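Local atomic coordinates of phosphotransferase system, HPr-related proteins (Thermoanaerobacter tengcongensis, PDB entry 3LE5), a protein that probably serves as the general, non-sugar-specific component of the phosphoenolpyruvate-dependent sugar phosphotransferase system, which phosphorylates sugars as they cross the cell membrane. Residues Lys28-Ile33 / Glu66-Glu71; Val35-Lys40 / Asn59-Ser64. All coordinates share one frame; numbering follows the deposited sequence.

Interaction 1: residues Lys28-Ile33 / Glu66-Glu71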
loop_
_atom_site.group_PDB
_atom_site.type_symbol
_atom_site.label_atom_id
_atom_site.label_comp_id
_atom_site.label_asym_id
_atom_site.label_seq_id
_atom_site.Cartn_x
_atom_site.Cartn_y
_atom_site.Cartn_z
ATOM N N LYS A 28 -4.108 11.183 -10.191
ATOM C CA LYS A 28 -5.036 12.215 -10.648
ATOM C C LYS A 28 -4.585 12.901 -11.945
ATOM O O LYS A 28 -5.303 13.755 -12.481
ATOM C CB LYS A 28 -5.249 13.268 -9.552
ATOM C CG LYS A 28 -5.925 12.748 -8.288
ATOM N N PHE A 29 -3.408 12.528 -12.450
ATOM C CA PHE A 29 -2.786 13.249 -13.569
ATOM C C PHE A 29 -2.639 12.425 -14.855
ATOM O O PHE A 29 -2.624 11.191 -14.815
ATOM C CB PHE A 29 -1.424 13.816 -13.148
ATOM C CG PHE A 29 -1.506 14.823 -12.035
ATOM C CD1 PHE A 29 -1.915 16.124 -12.291
ATOM C CD2 PHE A 29 -1.186 14.466 -10.735
ATOM C CE1 PHE A 29 -2.003 17.050 -11.275
ATOM C CE2 PHE A 29 -1.268 15.383 -9.713
ATOM C CZ PHE A 29 -1.678 16.679 -9.982
ATOM N N SER A 30 -2.526 13.120 -15.990
ATOM C CA SER A 30 -2.309 12.462 -17.278
ATOM C C SER A 30 -0.820 12.245 -17.526
ATOM O O SER A 30 -0.425 11.232 -18.109
ATOM C CB SER A 30 -2.943 13.253 -18.434
ATOM O OG SER A 30 -2.196 14.413 -18.759
ATOM N N SER A 31 -0.002 13.200 -17.079
ATOM C CA SER A 31 1.451 13.077 -17.151
ATOM C C SER A 31 1.894 11.713 -16.665
ATOM O O SER A 31 1.505 11.289 -15.581
ATOM C CB SER A 31 2.108 14.123 -16.254
ATOM O OG SER A 31 2.017 15.410 -16.823
ATOM N N GLN A 32 2.715 11.017 -17.442
ATOM C CA GLN A 32 3.327 9.821 -16.900
ATOM C C GLN A 32 4.302 10.252 -15.812
ATOM O O GLN A 32 5.011 11.246 -15.961
ATOM C CB GLN A 32 4.037 9.007 -17.970
ATOM C CG GLN A 32 4.712 7.785 -17.394
ATOM C CD GLN A 32 5.071 6.768 -18.444
ATOM O OE1 GLN A 32 5.020 7.052 -19.639
ATOM N NE2 GLN A 32 5.437 5.568 -18.005
ATOM N N ILE A 33 4.322 9.520 -14.707
ATOM C CA ILE A 33 5.171 9.880 -13.583
ATOM C C ILE A 33 6.026 8.677 -13.184
ATOM O O ILE A 33 5.613 7.527 -13.364
ATOM C CB ILE A 33 4.328 10.392 -12.392
ATOM C CG1 ILE A 33 3.233 11.337 -12.887
ATOM C CG2 ILE A 33 5.202 11.101 -11.366
ATOM C CD1 ILE A 33 2.430 11.972 -11.783
ATOM N N GLU A 66 6.253 13.763 -16.987
ATOM C CA GLU A 66 6.296 14.240 -18.364
ATOM C C GLU A 66 4.888 14.216 -18.943
ATOM O O GLU A 66 4.322 13.154 -19.190
ATOM C CB GLU A 66 7.246 13.379 -19.203
ATOM C CG GLU A 66 7.550 13.938 -20.586
ATOM C CD GLU A 66 8.842 13.386 -21.163
ATOM O OE1 GLU A 66 9.228 12.261 -20.778
ATOM O OE2 GLU A 66 9.474 14.079 -21.995
ATOM N N GLY A 67 4.309 15.391 -19.137
ATOM C CA GLY A 67 2.957 15.467 -19.648
ATOM C C GLY A 67 2.388 16.870 -19.667
ATOM O O GLY A 67 3.066 17.840 -19.313
ATOM N N ASP A 68 1.126 16.967 -20.079
ATOM C CA ASP A 68 0.469 18.252 -20.293
ATOM C C ASP A 68 0.321 19.030 -18.990
ATOM O O ASP A 68 0.019 20.223 -19.000
ATOM C CB ASP A 68 -0.902 18.057 -20.961
ATOM C CG ASP A 68 -0.800 17.447 -22.358
ATOM O OD1 ASP A 68 -0.013 17.958 -23.185
ATOM O OD2 ASP A 68 -1.520 16.462 -22.632
ATOM N N ASP A 69 0.538 18.349 -17.870
ATOM C CA ASP A 69 0.422 18.975 -16.554
ATOM C C ASP A 69 1.567 18.559 -15.650
ATOM O O ASP A 69 1.413 18.524 -14.430
ATOM C CB ASP A 69 -0.909 18.602 -15.893
ATOM C CG ASP A 69 -1.172 17.098 -15.903
ATOM O OD1 ASP A 69 -0.228 16.322 -16.166
ATOM O OD2 ASP A 69 -2.328 16.688 -15.650
ATOM N N GLU A 70 2.712 18.250 -16.251
ATOM C CA GLU A 70 3.851 17.720 -15.508
ATOM C C GLU A 70 4.272 18.664 -14.387
ATOM O O GLU A 70 4.840 18.222 -13.386
ATOM C CB GLU A 70 5.039 17.423 -16.438
ATOM C CG GLU A 70 5.987 18.594 -16.653
ATOM C CD GLU A 70 6.930 18.390 -17.833
ATOM O OE1 GLU A 70 6.702 17.450 -18.620
ATOM O OE2 GLU A 70 7.897 19.170 -17.983
ATOM N N GLU A 71 3.984 19.955 -14.549
ATOM C CA GLU A 71 4.384 20.954 -13.559
ATOM C C GLU A 71 3.504 20.939 -12.311
ATOM O O GLU A 71 3.999 20.925 -11.182
ATOM C CB GLU A 71 4.384 22.350 -14.179
ATOM C CG GLU A 71 5.410 22.531 -15.276
ATOM C CD GLU A 71 5.640 23.983 -15.620
ATOM O OE1 GLU A 71 4.964 24.857 -15.027
ATOM O OE2 GLU A 71 6.505 24.244 -16.483
HETATM O O HOH W 1 -3.814 17.215 -18.592
#
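Ser31 and Asp69 meet where one carboxylate oxygen takes two bonds. Ser31 OG donates a short bond of 2.5 Å to Asp69 OD1, arriving nearly in line with the C-O bond. Ser31 N reaches the same Asp69 OD1 at 3.3 Å, on that oxygen's syn lone pair. The serine thus grips one oxygen with both its hydroxyl and its backbone N-H. The other oxygen turns to Phe29. Asp69 OD2 lies in the plane of the ring, 3.4 Å from Phe29 CD1 at its edge, and the ring and carboxylate planes are 87° apart. A water bridges Ser30 OG and Asp69 OD2, its link to the carboxylate being weak. With alanine in place of Asp69, Ser31 N and OG would probably lose their shared acceptor, and the loop at Ser30 and Ser31 would be less firmly fixed.

Asp69 stands at the N-cap position of helix 70-82, but its side chain makes no capping bond. With chi1 at 50°, CG sits between the backbone N and the carbonyl carbon, and the carboxylate faces the serines. The preceding turn is closed by Glu70 N bonding to Gly67 O at 3.1 Å. Gly67 N in turn donates to Glu70 OE1, while Glu70 OE2 takes a bond from Met1 N of the second subunit. Gln32 and Glu66 form an antiparallel hydrogen-bonded pair: Glu66 N donates to Gln32 O at 3.0 Å, and the return bond from Gln32 N to Glu66 O is weak. The backbone O of Phe29 accepts from Lys45 NZ.

The contact therefore joins the start of strand 32-36 to the end of strand 60-66, at the entry to helix 70-82. Phe29 packs on Ala73 and Ala76 of that helix.

Interaction 2: residues Val35-Lys40 / Asn59-Ser64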
loop_
_atom_site.group_PDB
_atom_site.type_symbol
_atom_site.label_atom_id
_atom_site.label_comp_id
_atom_site.label_asym_id
_atom_site.label_seq_id
_atom_site.Cartn_x
_atom_site.Cartn_y
_atom_site.Cartn_z
ATOM N N VAL A 35 9.113 7.190 -10.127
ATOM C CA VAL A 35 9.848 7.356 -8.882
ATOM C C VAL A 35 11.098 6.480 -8.889
ATOM O O VAL A 35 11.020 5.256 -8.985
ATOM C CB VAL A 35 8.988 7.048 -7.643
ATOM C CG1 VAL A 35 9.728 7.469 -6.384
ATOM C CG2 VAL A 35 7.654 7.766 -7.732
ATOM N N GLU A 36 12.250 7.130 -8.792
ATOM C CA GLU A 36 13.528 6.470 -8.932
ATOM C C GLU A 36 14.271 6.552 -7.606
ATOM O O GLU A 36 14.572 7.638 -7.116
ATOM C CB GLU A 36 14.316 7.153 -10.051
ATOM C CG GLU A 36 15.668 6.542 -10.387
ATOM C CD GLU A 36 16.419 7.356 -11.438
ATOM O OE1 GLU A 36 15.751 7.930 -12.330
ATOM O OE2 GLU A 36 17.671 7.428 -11.372
ATOM N N LYS A 37 14.543 5.399 -7.008
ATOM C CA LYS A 37 15.340 5.360 -5.790
ATOM C C LYS A 37 16.537 4.450 -5.978
ATOM O O LYS A 37 16.382 3.233 -6.064
ATOM C CB LYS A 37 14.518 4.872 -4.597
ATOM C CG LYS A 37 15.289 4.952 -3.296
ATOM C CD LYS A 37 14.873 3.871 -2.331
ATOM C CE LYS A 37 15.964 3.622 -1.307
ATOM N NZ LYS A 37 15.653 2.448 -0.450
ATOM N N ASP A 38 17.727 5.045 -6.041
ATOM C CA ASP A 38 18.971 4.294 -6.213
ATOM C C ASP A 38 18.964 3.526 -7.531
ATOM O O ASP A 38 19.251 2.324 -7.568
ATOM C CB ASP A 38 19.205 3.335 -5.038
ATOM N N ASN A 39 18.634 4.234 -8.608
ATOM C CA ASN A 39 18.533 3.632 -9.937
ATOM C C ASN A 39 17.460 2.542 -10.060
ATOM O O ASN A 39 17.626 1.563 -10.788
ATOM C CB ASN A 39 19.896 3.124 -10.408
ATOM C CG ASN A 39 20.806 4.247 -10.830
ATOM O OD1 ASN A 39 20.382 5.398 -10.901
ATOM N ND2 ASN A 39 22.062 3.925 -11.113
ATOM N N LYS A 40 16.357 2.731 -9.341
ATOM C CA LYS A 40 15.181 1.881 -9.478
ATOM C C LYS A 40 13.984 2.754 -9.840
ATOM O O LYS A 40 13.500 3.525 -9.009
ATOM C CB LYS A 40 14.906 1.123 -8.180
ATOM C CG LYS A 40 13.693 0.210 -8.245
ATOM N N ASN A 59 14.963 8.719 3.029
ATOM C CA ASN A 59 15.397 8.399 1.671
ATOM C C ASN A 59 15.223 9.554 0.693
ATOM O O ASN A 59 14.202 10.240 0.695
ATOM C CB ASN A 59 14.658 7.162 1.144
ATOM C CG ASN A 59 15.507 5.907 1.192
ATOM O OD1 ASN A 59 15.026 4.830 1.548
ATOM N ND2 ASN A 59 16.779 6.038 0.823
ATOM N N VAL A 60 16.231 9.765 -0.145
ATOM C CA VAL A 60 16.095 10.690 -1.253
ATOM C C VAL A 60 15.759 9.893 -2.496
ATOM O O VAL A 60 16.419 8.902 -2.817
ATOM C CB VAL A 60 17.374 11.492 -1.498
ATOM C CG1 VAL A 60 17.200 12.372 -2.713
ATOM C CG2 VAL A 60 17.709 12.332 -0.278
ATOM N N VAL A 61 14.706 10.318 -3.179
ATOM C CA VAL A 61 14.328 9.716 -4.446
ATOM C C VAL A 61 14.236 10.799 -5.506
ATOM O O VAL A 61 14.159 11.990 -5.189
ATOM C CB VAL A 61 12.972 8.992 -4.361
ATOM C CG1 VAL A 61 13.022 7.874 -3.326
ATOM C CG2 VAL A 61 11.861 9.986 -4.046
ATOM N N LYS A 62 14.247 10.373 -6.764
ATOM C CA LYS A 62 14.108 11.276 -7.890
ATOM C C LYS A 62 12.683 11.176 -8.425
ATOM O O LYS A 62 12.253 10.112 -8.869
ATOM C CB LYS A 62 15.124 10.917 -8.975
ATOM C CG LYS A 62 15.476 12.060 -9.901
ATOM C CD LYS A 62 16.502 11.634 -10.941
ATOM C CE LYS A 62 15.862 10.819 -12.054
ATOM N NZ LYS A 62 16.770 10.658 -13.224
ATOM N N LEU A 63 11.953 12.287 -8.354
ATOM C CA LEU A 63 10.569 12.378 -8.833
ATOM C C LEU A 63 10.499 13.009 -10.214
ATOM O O LEU A 63 10.812 14.188 -10.363
ATOM C CB LEU A 63 9.745 13.264 -7.896
ATOM C CG LEU A 63 8.899 12.667 -6.783
ATOM C CD1 LEU A 63 8.198 13.796 -6.063
ATOM C CD2 LEU A 63 7.897 11.688 -7.367
ATOM N N SER A 64 10.067 12.260 -11.222
ATOM C CA SER A 64 9.944 12.850 -12.549
ATOM C C SER A 64 8.546 12.722 -13.125
ATOM O O SER A 64 7.817 11.797 -12.803
ATOM C CB SER A 64 10.997 12.294 -13.521
ATOM O OG SER A 64 10.927 10.886 -13.642
HETATM O O HOH W 2 18.017 8.111 -5.498
#
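Lys37 reaches across to Asn59 beside the ends of two antiparallel strands of the open-faced beta sandwich of the HPr fold. Its NZ makes a weak bond to Asn59 OD1 at 3.2 Å, the two side chains crossing at about a right angle. Asn59 OD1 also takes a weak bond from Ser56 N. At Val60 the link is indirect: a water donates to Val60 O and accepts from Asp38 N, in the tight turn where Lys37 N bonds to Lys40 O and, weakly, Lys40 N to Lys37 O. Val61 lays CG1 against Lys37 CB at 3.6 Å and CG2 against Val35 CG1.

Lys62 and Glu36 are a hydrogen-bonded pair. Lys62 N donates to Glu36 O at 2.8 Å, almost straight at 175°, and Glu36 N returns a bond to Lys62 O. Their side chains lie alongside each other, pointing the same way. Lys62 bends at chi3 (77°), and its NZ forms a salt bridge with Glu36 OE1 at 3.0 Å. Residues 60-64 also pair with a strand of the second subunit, which extends the sheet. Leu63 packs against Phe22 and Leu77, and its CD2 lies 3.9 Å from Val35 CG2.

Interactions 1 and 2 join the same two neighbouring strands, 32-36 and 60-66, near opposite ends of the pair. Their centres are about 17 Å apart. The chain enters interaction 1 at 28-33, passes through both segments of interaction 2, and returns to interaction 1 at 66-71, where strand 60-66 gives way to helix 70-82. They touch where Ile33 CG2 packs on Ser64 O, 3.1 Å away. Between them they secure the two ends of this strand pair, at the loop before 32-36 and at the turn after it. The second subunit reaches both, at Glu70 in interaction 1 and along 60-64 in interaction 2, so this side of the fold is also a dimer surface.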